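Long-range contacts in fibronectin type III domain-containing protein (Simiduia agarivorans, PDB 6P2K), which probably hydrolyses xyloglucan as a glycoside hydrolase of family 74, the part described here being the zinc-binding double beta-propeller catalytic portion of a longer protein: residues Asn277-Val281 and Tyr293-Trp299; Gln221-Tyr227 and Leu241-Thr247. Residues are numbered along the deposited sequence.

In the fold
Contacts 1 and 2 are the middle-strand pairings of two successive four-stranded antiparallel sheets, blades of a beta-propeller, and their centres lie 12 Å apart. Along the chain contact 2 comes first, joining strands 222-228 and 241-246 of the sheet 210-254; contact 1 follows, joining strands 278-285 and 292-300 of the sheet 265-314. The two sheets pack face to face: Tyr224 of contact 2 reaches across to His279, Val281, Phe297 and Trp299 of contact 1, and Val222 packs on His279 and Trp299. The contacts lie about 35 and 34 Å, centre to centre, from the middle of the chain and away from the zinc sites; each pairs strands within one blade, and Tyr224 and Val222 join the two blades.

Contact 1 (Asn277-Val281 and Tyr293-Trp299); sequences NSHKV and YEGTFNW
His279 (chi1 m) lays one ring face against CD1 of Trp299 (chi1 m), the centroid of its ring 4.8 Å from that of the indole five-membered ring, with planes at 32°. The extended strands 278-281 and 293-299 run antiparallel at 166°, their axes 4.5 Å apart at closest. His279-Phe297 and Val281-Gly295 are hydrogen-bonded pairs: His279 N to Phe297 O and Phe297 N to His279 O are both 2.9 Å, Val281 N to Gly295 O 2.8 Å and Gly295 N to Val281 O 2.7 Å. Trp299 N to Asn277 O, 3.0 Å, extends the pairing. Val281 CG2 touches Phe297 CD1 at 3.7 Å. Trp299 NE1 donates to the hydroxyl of Tyr224, which is also hydrogen-bonded to His279 ND1. On the opposite face the non-hydrogen-bonded pairs Ser278-Asn298 and Lys280-Thr296 bond through side chains: Ser278 OG (chi1 t) donates to Asn298 OD1 at 2.6 Å, Lys280 NZ to Thr296 OG1 at 3.0 Å. A water 3.2 Å from Lys280 NZ and 2.8 Å from Glu294 OE1 links those two; Glu294 also bonds Tyr369. In this GH74 propeller blade, the hairpin thus packs its His279, Val281, Phe297 and Trp299 face on the preceding blade, while polar bonds tie the other.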
ATOM      1  N   ASN B 277     -44.071 -18.533  48.773  1.00 62.39           N
ATOM      2  CA  ASN B 277     -43.161 -19.627  49.089  1.00 66.13           C
ATOM      3  C   ASN B 277     -42.112 -19.873  48.010  1.00 65.28           C
ATOM      4  O   ASN B 277     -41.248 -20.739  48.192  1.00 66.38           O
ATOM      5  CB  ASN B 277     -43.950 -20.917  49.346  1.00 61.77           C
ATOM      6  CG  ASN B 277     -45.085 -20.716  50.334  1.00 70.18           C
ATOM      7  OD1 ASN B 277     -45.090 -19.760  51.110  1.00 69.59           O
ATOM      8  ND2 ASN B 277     -46.053 -21.623  50.313  1.00 68.31           N
ATOM      9  N   SER B 278     -42.150 -19.135  46.904  1.00 60.28           N
ATOM     10  CA  SER B 278     -41.126 -19.213  45.867  1.00 56.85           C
ATOM     11  C   SER B 278     -40.256 -17.967  45.955  1.00 52.05           C
ATOM     12  O   SER B 278     -40.759 -16.846  45.823  1.00 51.63           O
ATOM     13  CB  SER B 278     -41.750 -19.341  44.479  1.00 59.07           C
ATOM     14  OG  SER B 278     -40.747 -19.535  43.495  1.00 60.96           O
ATOM     15  N   HIS B 279     -38.959 -18.163  46.178  1.00 47.07           N
ATOM     16  CA  HIS B 279     -38.028 -17.071  46.423  1.00 43.84           C
ATOM     17  C   HIS B 279     -37.038 -16.949  45.274  1.00 45.78           C
ATOM     18  O   HIS B 279     -36.480 -17.951  44.814  1.00 45.85           O
ATOM     19  CB  HIS B 279     -37.269 -17.280  47.734  1.00 44.69           C
ATOM     20  CG  HIS B 279     -38.146 -17.651  48.886  1.00 48.80           C
ATOM     21  ND1 HIS B 279     -37.669 -18.301  50.003  1.00 51.02           N
ATOM     22  CD2 HIS B 279     -39.469 -17.457  49.098  1.00 50.62           C
ATOM     23  CE1 HIS B 279     -38.663 -18.497  50.851  1.00 52.46           C
ATOM     24  NE2 HIS B 279     -39.765 -17.994  50.328  1.00 54.18           N
ATOM     25  N   LYS B 280     -36.820 -15.720  44.821  1.00 42.84           N
ATOM     26  CA  LYS B 280     -35.713 -15.395  43.936  1.00 38.97           C
ATOM     27  C   LYS B 280     -34.582 -14.832  44.786  1.00 39.36           C
ATOM     28  O   LYS B 280     -34.793 -13.893  45.562  1.00 37.70           O
ATOM     29  CB  LYS B 280     -36.139 -14.389  42.867  1.00 39.76           C
ATOM     30  CG  LYS B 280     -37.274 -14.867  41.972  1.00 43.38           C
ATOM     31  CD  LYS B 280     -36.764 -15.749  40.843  1.00 43.70           C
ATOM     32  CE  LYS B 280     -37.919 -16.304  40.019  1.00 45.40           C
ATOM     33  NZ  LYS B 280     -37.442 -17.052  38.820  1.00 45.41           N
ATOM     34  N   VAL B 281     -33.393 -15.417  44.654  1.00 38.54           N
ATOM     35  CA  VAL B 281     -32.233 -15.036  45.453  1.00 34.15           C
ATOM     36  C   VAL B 281     -31.131 -14.559  44.516  1.00 35.74           C
ATOM     37  O   VAL B 281     -30.805 -15.238  43.537  1.00 31.07           O
ATOM     38  CB  VAL B 281     -31.738 -16.199  46.330  1.00 35.70           C
ATOM     39  CG1 VAL B 281     -30.640 -15.723  47.265  1.00 35.46           C
ATOM     40  CG2 VAL B 281     -32.895 -16.799  47.117  1.00 38.32           C
ATOM     41  N   TYR B 293     -25.635 -14.523  39.641  1.00 24.21           N
ATOM     42  CA  TYR B 293     -26.597 -15.613  39.730  1.00 29.75           C
ATOM     43  C   TYR B 293     -27.927 -15.127  40.291  1.00 30.57           C
ATOM     44  O   TYR B 293     -27.965 -14.293  41.202  1.00 29.35           O
ATOM     45  CB  TYR B 293     -26.081 -16.739  40.631  1.00 29.99           C
ATOM     46  CG  TYR B 293     -25.043 -17.654  40.023  1.00 31.05           C
ATOM     47  CD1 TYR B 293     -25.400 -18.638  39.108  1.00 34.60           C
ATOM     48  CD2 TYR B 293     -23.710 -17.561  40.400  1.00 29.95           C
ATOM     49  CE1 TYR B 293     -24.451 -19.489  38.571  1.00 35.14           C
ATOM     50  CE2 TYR B 293     -22.759 -18.403  39.870  1.00 33.25           C
ATOM     51  CZ  TYR B 293     -23.132 -19.364  38.957  1.00 34.76           C
ATOM     52  OH  TYR B 293     -22.179 -20.203  38.431  1.00 34.43           O
ATOM     53  N   GLU B 294     -29.016 -15.669  39.756  1.00 31.98           N
ATOM     54  CA  GLU B 294     -30.321 -15.609  40.397  1.00 32.05           C
ATOM     55  C   GLU B 294     -30.807 -17.033  40.626  1.00 33.31           C
ATOM     56  O   GLU B 294     -30.834 -17.842  39.693  1.00 33.67           O
ATOM     57  CB  GLU B 294     -31.339 -14.825  39.565  1.00 31.03           C
ATOM     58  CG  GLU B 294     -32.721 -14.766  40.218  1.00 33.74           C
ATOM     59  CD  GLU B 294     -33.657 -13.783  39.543  1.00 35.72           C
ATOM     60  OE1 GLU B 294     -33.831 -13.869  38.308  1.00 35.77           O
ATOM     61  OE2 GLU B 294     -34.220 -12.920  40.251  1.00 37.96           O
ATOM     62  N   GLY B 295     -31.172 -17.340  41.864  1.00 32.92           N
ATOM     63  CA  GLY B 295     -31.651 -18.657  42.232  1.00 36.42           C
ATOM     64  C   GLY B 295     -33.137 -18.635  42.529  1.00 38.57           C
ATOM     65  O   GLY B 295     -33.661 -17.656  43.062  1.00 41.02           O
ATOM     66  N   THR B 296     -33.814 -19.723  42.177  1.00 37.32           N
ATOM     67  CA  THR B 296     -35.237 -19.887  42.435  1.00 39.37           C
ATOM     68  C   THR B 296     -35.424 -21.038  43.412  1.00 40.96           C
ATOM     69  O   THR B 296     -34.929 -22.143  43.173  1.00 41.33           O
ATOM     70  CB  THR B 296     -36.010 -20.153  41.140  1.00 40.45           C
ATOM     71  OG1 THR B 296     -35.697 -19.135  40.183  1.00 39.82           O
ATOM     72  CG2 THR B 296     -37.510 -20.151  41.401  1.00 42.62           C
ATOM     73  N   PHE B 297     -36.125 -20.776  44.511  1.00 42.80           N
ATOM     74  CA  PHE B 297     -36.354 -21.764  45.558  1.00 53.82           C
ATOM     75  C   PHE B 297     -37.853 -21.932  45.751  1.00 56.30           C
ATOM     76  O   PHE B 297     -38.539 -20.987  46.156  1.00 48.33           O
ATOM     77  CB  PHE B 297     -35.683 -21.350  46.870  1.00 45.90           C
ATOM     78  CG  PHE B 297     -34.182 -21.325  46.800  1.00 52.09           C
ATOM     79  CD1 PHE B 297     -33.522 -20.280  46.171  1.00 51.18           C
ATOM     80  CD2 PHE B 297     -33.431 -22.341  47.362  1.00 45.20           C
ATOM     81  CE1 PHE B 297     -32.144 -20.251  46.099  1.00 39.83           C
ATOM     82  CE2 PHE B 297     -32.050 -22.317  47.296  1.00 43.71           C
ATOM     83  CZ  PHE B 297     -31.406 -21.268  46.663  1.00 41.02           C
ATOM     84  N   ASN B 298     -38.358 -23.128  45.462  1.00 49.68           N
ATOM     85  CA  ASN B 298     -39.782 -23.431  45.554  1.00 59.02           C
ATOM     86  C   ASN B 298     -40.016 -24.273  46.804  1.00 63.97           C
ATOM     87  O   ASN B 298     -39.741 -25.478  46.818  1.00 62.75           O
ATOM     88  CB  ASN B 298     -40.263 -24.137  44.291  1.00 58.56           C
ATOM     89  CG  ASN B 298     -40.115 -23.271  43.053  1.00 57.88           C
ATOM     90  OD1 ASN B 298     -40.450 -22.087  43.070  1.00 60.19           O
ATOM     91  ND2 ASN B 298     -39.616 -23.857  41.970  1.00 56.41           N
ATOM     92  N   TRP B 299     -40.518 -23.626  47.851  1.00 67.71           N
ATOM     93  CA  TRP B 299     -40.860 -24.276  49.104  1.00 71.11           C
ATOM     94  C   TRP B 299     -42.325 -24.669  49.098  1.00 75.00           C
ATOM     95  O   TRP B 299     -43.159 -24.040  48.443  1.00 72.37           O
ATOM     96  CB  TRP B 299     -40.584 -23.348  50.289  1.00 60.51           C
ATOM     97  CG  TRP B 299     -39.157 -22.955  50.393  1.00 63.14           C
ATOM     98  CD1 TRP B 299     -38.524 -21.975  49.687  1.00 59.60           C
ATOM     99  CD2 TRP B 299     -38.170 -23.537  51.250  1.00 58.70           C
ATOM    100  NE1 TRP B 299     -37.202 -21.909  50.053  1.00 54.43           N
ATOM    101  CE2 TRP B 299     -36.960 -22.856  51.013  1.00 55.69           C
ATOM    102  CE3 TRP B 299     -38.191 -24.565  52.195  1.00 61.83           C
ATOM    103  CZ2 TRP B 299     -35.781 -23.175  51.682  1.00 55.73           C
ATOM    104  CZ3 TRP B 299     -37.021 -24.877  52.863  1.00 61.87           C
ATOM    105  CH2 TRP B 299     -35.833 -24.183  52.604  1.00 60.82           C
TER
HETATM  106  O   HOH W   1     -34.556 -16.428  37.481  1.00 53.72           O

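Contact 2 (Gln221-Tyr227 and Leu241-Thr247)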
ATOM      1  N   GLN B 221     -39.754 -16.482  56.750  1.00 64.08           N
ATOM      2  CA  GLN B 221     -39.814 -17.905  57.053  1.00 69.90           C
ATOM      3  C   GLN B 221     -38.640 -18.711  56.504  1.00 67.07           C
ATOM      4  O   GLN B 221     -38.454 -19.858  56.919  1.00 64.71           O
ATOM      5  CB  GLN B 221     -41.152 -18.471  56.556  1.00 77.77           C
ATOM      6  CG  GLN B 221     -42.300 -17.758  57.242  1.00 86.84           C
ATOM      7  CD  GLN B 221     -43.666 -17.898  56.564  1.00 91.20           C
ATOM      8  OE1 GLN B 221     -44.344 -16.904  56.336  1.00 95.63           O
ATOM      9  NE2 GLN B 221     -44.102 -19.132  56.318  1.00 89.50           N
ATOM     10  N   VAL B 222     -37.797 -18.131  55.648  1.00 59.09           N
ATOM     11  CA  VAL B 222     -36.601 -18.811  55.152  1.00 57.36           C
ATOM     12  C   VAL B 222     -35.416 -17.856  55.204  1.00 54.79           C
ATOM     13  O   VAL B 222     -35.547 -16.669  54.888  1.00 57.51           O
ATOM     14  CB  VAL B 222     -36.793 -19.358  53.722  1.00 57.96           C
ATOM     15  CG1 VAL B 222     -35.623 -20.245  53.355  1.00 55.79           C
ATOM     16  CG2 VAL B 222     -38.088 -20.156  53.623  1.00 60.80           C
ATOM     17  N   LEU B 223     -34.258 -18.388  55.594  1.00 54.78           N
ATOM     18  CA  LEU B 223     -33.016 -17.635  55.709  1.00 55.27           C
ATOM     19  C   LEU B 223     -31.956 -18.267  54.816  1.00 52.84           C
ATOM     20  O   LEU B 223     -31.768 -19.488  54.837  1.00 52.99           O
ATOM     21  CB  LEU B 223     -32.537 -17.603  57.164  1.00 58.93           C
ATOM     22  CG  LEU B 223     -31.238 -16.869  57.508  1.00 58.75           C
ATOM     23  CD1 LEU B 223     -31.449 -15.364  57.513  1.00 57.95           C
ATOM     24  CD2 LEU B 223     -30.691 -17.339  58.856  1.00 61.66           C
ATOM     25  N   TYR B 224     -31.265 -17.434  54.037  1.00 47.80           N
ATOM     26  CA  TYR B 224     -30.176 -17.868  53.173  1.00 50.54           C
ATOM     27  C   TYR B 224     -28.873 -17.223  53.626  1.00 51.26           C
ATOM     28  O   TYR B 224     -28.858 -16.082  54.098  1.00 54.00           O
ATOM     29  CB  TYR B 224     -30.442 -17.511  51.705  1.00 46.84           C
ATOM     30  CG  TYR B 224     -31.754 -18.037  51.169  1.00 49.42           C
ATOM     31  CD1 TYR B 224     -31.831 -19.290  50.576  1.00 49.86           C
ATOM     32  CD2 TYR B 224     -32.913 -17.279  51.251  1.00 50.73           C
ATOM     33  CE1 TYR B 224     -33.028 -19.774  50.083  1.00 50.60           C
ATOM     34  CE2 TYR B 224     -34.114 -17.754  50.761  1.00 45.66           C
ATOM     35  CZ  TYR B 224     -34.165 -19.002  50.178  1.00 46.20           C
ATOM     36  OH  TYR B 224     -35.360 -19.479  49.691  1.00 47.38           O
ATOM     37  N   ALA B 225     -27.772 -17.953  53.468  1.00 46.84           N
ATOM     38  CA  ALA B 225     -26.496 -17.465  53.968  1.00 45.04           C
ATOM     39  C   ALA B 225     -25.353 -18.130  53.216  1.00 47.92           C
ATOM     40  O   ALA B 225     -25.504 -19.210  52.638  1.00 43.60           O
ATOM     41  CB  ALA B 225     -26.360 -17.717  55.473  1.00 47.20           C
ATOM     42  N   THR B 226     -24.206 -17.455  53.226  1.00 45.64           N
ATOM     43  CA  THR B 226     -22.941 -18.025  52.788  1.00 43.16           C
ATOM     44  C   THR B 226     -21.989 -18.064  53.973  1.00 44.85           C
ATOM     45  O   THR B 226     -21.943 -17.126  54.776  1.00 47.79           O
ATOM     46  CB  THR B 226     -22.309 -17.227  51.640  1.00 41.89           C
ATOM     47  OG1 THR B 226     -21.621 -16.088  52.170  1.00 41.12           O
ATOM     48  CG2 THR B 226     -23.371 -16.762  50.656  1.00 37.08           C
ATOM     49  N   TYR B 227     -21.237 -19.156  54.085  1.00 45.11           N
ATOM     50  CA  TYR B 227     -20.335 -19.369  55.206  1.00 48.99           C
ATOM     51  C   TYR B 227     -18.935 -19.650  54.685  1.00 46.37           C
ATOM     52  O   TYR B 227     -18.764 -20.345  53.678  1.00 45.89           O
ATOM     53  CB  TYR B 227     -20.812 -20.523  56.090  1.00 50.09           C
ATOM     54  CG  TYR B 227     -21.842 -20.120  57.120  1.00 55.48           C
ATOM     55  CD1 TYR B 227     -23.195 -20.103  56.805  1.00 55.88           C
ATOM     56  CD2 TYR B 227     -21.462 -19.767  58.410  1.00 58.94           C
ATOM     57  CE1 TYR B 227     -24.142 -19.740  57.748  1.00 58.22           C
ATOM     58  CE2 TYR B 227     -22.400 -19.405  59.359  1.00 59.84           C
ATOM     59  CZ  TYR B 227     -23.737 -19.394  59.023  1.00 61.08           C
ATOM     60  OH  TYR B 227     -24.672 -19.037  59.966  1.00 63.04           O
ATOM     61  N   LEU B 241     -19.456 -21.279  50.799  1.00 45.88           N
ATOM     62  CA  LEU B 241     -20.547 -22.190  50.490  1.00 48.27           C
ATOM     63  C   LEU B 241     -21.887 -21.582  50.886  1.00 42.53           C
ATOM     64  O   LEU B 241     -21.989 -20.838  51.864  1.00 43.20           O
ATOM     65  CB  LEU B 241     -20.349 -23.540  51.184  1.00 49.55           C
ATOM     66  CG  LEU B 241     -19.211 -24.356  50.566  1.00 48.86           C
ATOM     67  CD1 LEU B 241     -19.039 -25.693  51.264  1.00 48.51           C
ATOM     68  CD2 LEU B 241     -19.453 -24.547  49.072  1.00 43.40           C
ATOM     69  N   VAL B 242     -22.916 -21.911  50.108  1.00 41.94           N
ATOM     70  CA  VAL B 242     -24.236 -21.302  50.220  1.00 41.74           C
ATOM     71  C   VAL B 242     -25.183 -22.293  50.876  1.00 48.62           C
ATOM     72  O   VAL B 242     -25.205 -23.479  50.523  1.00 48.25           O
ATOM     73  CB  VAL B 242     -24.764 -20.869  48.839  1.00 42.67           C
ATOM     74  CG1 VAL B 242     -25.961 -19.942  48.995  1.00 42.25           C
ATOM     75  CG2 VAL B 242     -23.656 -20.201  48.040  1.00 37.12           C
ATOM     76  N   TYR B 243     -25.977 -21.803  51.827  1.00 51.29           N
ATOM     77  CA  TYR B 243     -26.867 -22.653  52.599  1.00 53.09           C
ATOM     78  C   TYR B 243     -28.222 -21.979  52.743  1.00 48.73           C
ATOM     79  O   TYR B 243     -28.380 -20.780  52.505  1.00 48.81           O
ATOM     80  CB  TYR B 243     -26.299 -22.963  53.988  1.00 54.44           C
ATOM     81  CG  TYR B 243     -24.961 -23.660  53.985  1.00 55.70           C
ATOM     82  CD1 TYR B 243     -23.780 -22.937  53.877  1.00 49.84           C
ATOM     83  CD2 TYR B 243     -24.878 -25.042  54.109  1.00 53.69           C
ATOM     84  CE1 TYR B 243     -22.555 -23.570  53.884  1.00 50.39           C
ATOM     85  CE2 TYR B 243     -23.656 -25.685  54.117  1.00 54.22           C
ATOM     86  CZ  TYR B 243     -22.498 -24.943  54.003  1.00 52.58           C
ATOM     87  OH  TYR B 243     -21.277 -25.575  54.009  1.00 56.39           O
ATOM     88  N   ALA B 244     -29.202 -22.778  53.149  1.00 54.27           N
ATOM     89  CA  ALA B 244     -30.542 -22.294  53.423  1.00 52.11           C
ATOM     90  C   ALA B 244     -31.101 -23.046  54.616  1.00 59.70           C
ATOM     91  O   ALA B 244     -30.828 -24.236  54.801  1.00 57.67           O
ATOM     92  CB  ALA B 244     -31.473 -22.468  52.218  1.00 51.04           C
ATOM     93  N   THR B 245     -31.867 -22.335  55.432  1.00 57.12           N
ATOM     94  CA  THR B 245     -32.591 -22.967  56.515  1.00 66.48           C
ATOM     95  C   THR B 245     -33.900 -22.234  56.702  1.00 61.62           C
ATOM     96  O   THR B 245     -34.051 -21.062  56.342  1.00 59.44           O
ATOM     97  CB  THR B 245     -31.817 -22.967  57.836  1.00 67.50           C
ATOM     98  OG1 THR B 245     -32.622 -23.573  58.857  1.00 69.94           O
ATOM     99  CG2 THR B 245     -31.497 -21.545  58.257  1.00 61.38           C
ATOM    100  N   ARG B 246     -34.852 -22.962  57.255  1.00 65.77           N
ATOM    101  CA  ARG B 246     -36.058 -22.350  57.754  1.00 66.58           C
ATOM    102  C   ARG B 246     -35.768 -21.637  59.066  1.00 67.99           C
ATOM    103  O   ARG B 246     -34.838 -21.988  59.798  1.00 68.98           O
ATOM    104  CB  ARG B 246     -37.133 -23.413  57.933  1.00 75.20           C
ATOM    105  CG  ARG B 246     -37.499 -24.148  56.658  1.00 73.80           C
ATOM    106  CD  ARG B 246     -38.988 -24.451  56.653  1.00 76.71           C
ATOM    107  NE  ARG B 246     -39.787 -23.379  56.057  1.00 75.36           N
ATOM    108  CZ  ARG B 246     -40.995 -23.009  56.477  1.00 76.19           C
ATOM    109  NH1 ARG B 246     -41.567 -23.617  57.509  1.00 77.58           N
ATOM    110  NH2 ARG B 246     -41.635 -22.024  55.860  1.00 77.54           N
ATOM    111  N   THR B 247     -36.563 -20.611  59.353  1.00 68.20           N
ATOM    112  CA  THR B 247     -36.393 -19.894  60.604  1.00 69.74           C
ATOM    113  C   THR B 247     -37.182 -20.515  61.763  1.00 74.38           C
ATOM    114  O   THR B 247     -36.994 -20.105  62.911  1.00 76.25           O
ATOM    115  CB  THR B 247     -36.769 -18.415  60.422  1.00 67.82           C
ATOM    116  OG1 THR B 247     -37.950 -18.304  59.620  1.00 67.57           O
ATOM    117  CG2 THR B 247     -35.649 -17.679  59.671  1.00 63.76           C
TER
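Leu241 opens the second strand with a reciprocal pair: its N donates to Tyr227 O at 3.1 Å and its O accepts from Tyr227 N at 2.9 Å. Val242, in a non-hydrogen-bonded pair with Thr226, turns to the other face, where it meets Leu283 and Tyr265 of the next sheet. At Tyr243 the backbone bonds return, Tyr243 N to Ala225 O at 2.8 Å and Ala225 N to Tyr243 O at 3.0 Å; its ring touches that of Tyr227, CD1 to CD1 4.1 Å, and both rings pack on Pro203. Ala244, in a non-hydrogen-bonded pair with Tyr224, packs its CB on Tyr224 CD1 at 3.6 Å, while the Tyr224 hydroxyl bonds His279. Thr245 N and Leu223 O are 2.9 Å apart and Leu223 N and Thr245 O 2.8 Å, a further hydrogen-bonded pair; Thr245 OG1 donates to Arg246 O at 2.9 Å and also bonds Asn251. Arg246 sets a face of its guanidinium over Gln221 O. Thr247 N gives Gln221 O a 3.2 Å bond while its hydroxyl bonds Gly220. Six backbone bonds between strands crossing at 153°, and a seventh just beyond their ends, join the inner strands of a four-stranded antiparallel sheet, a blade of the GH74 beta-propeller.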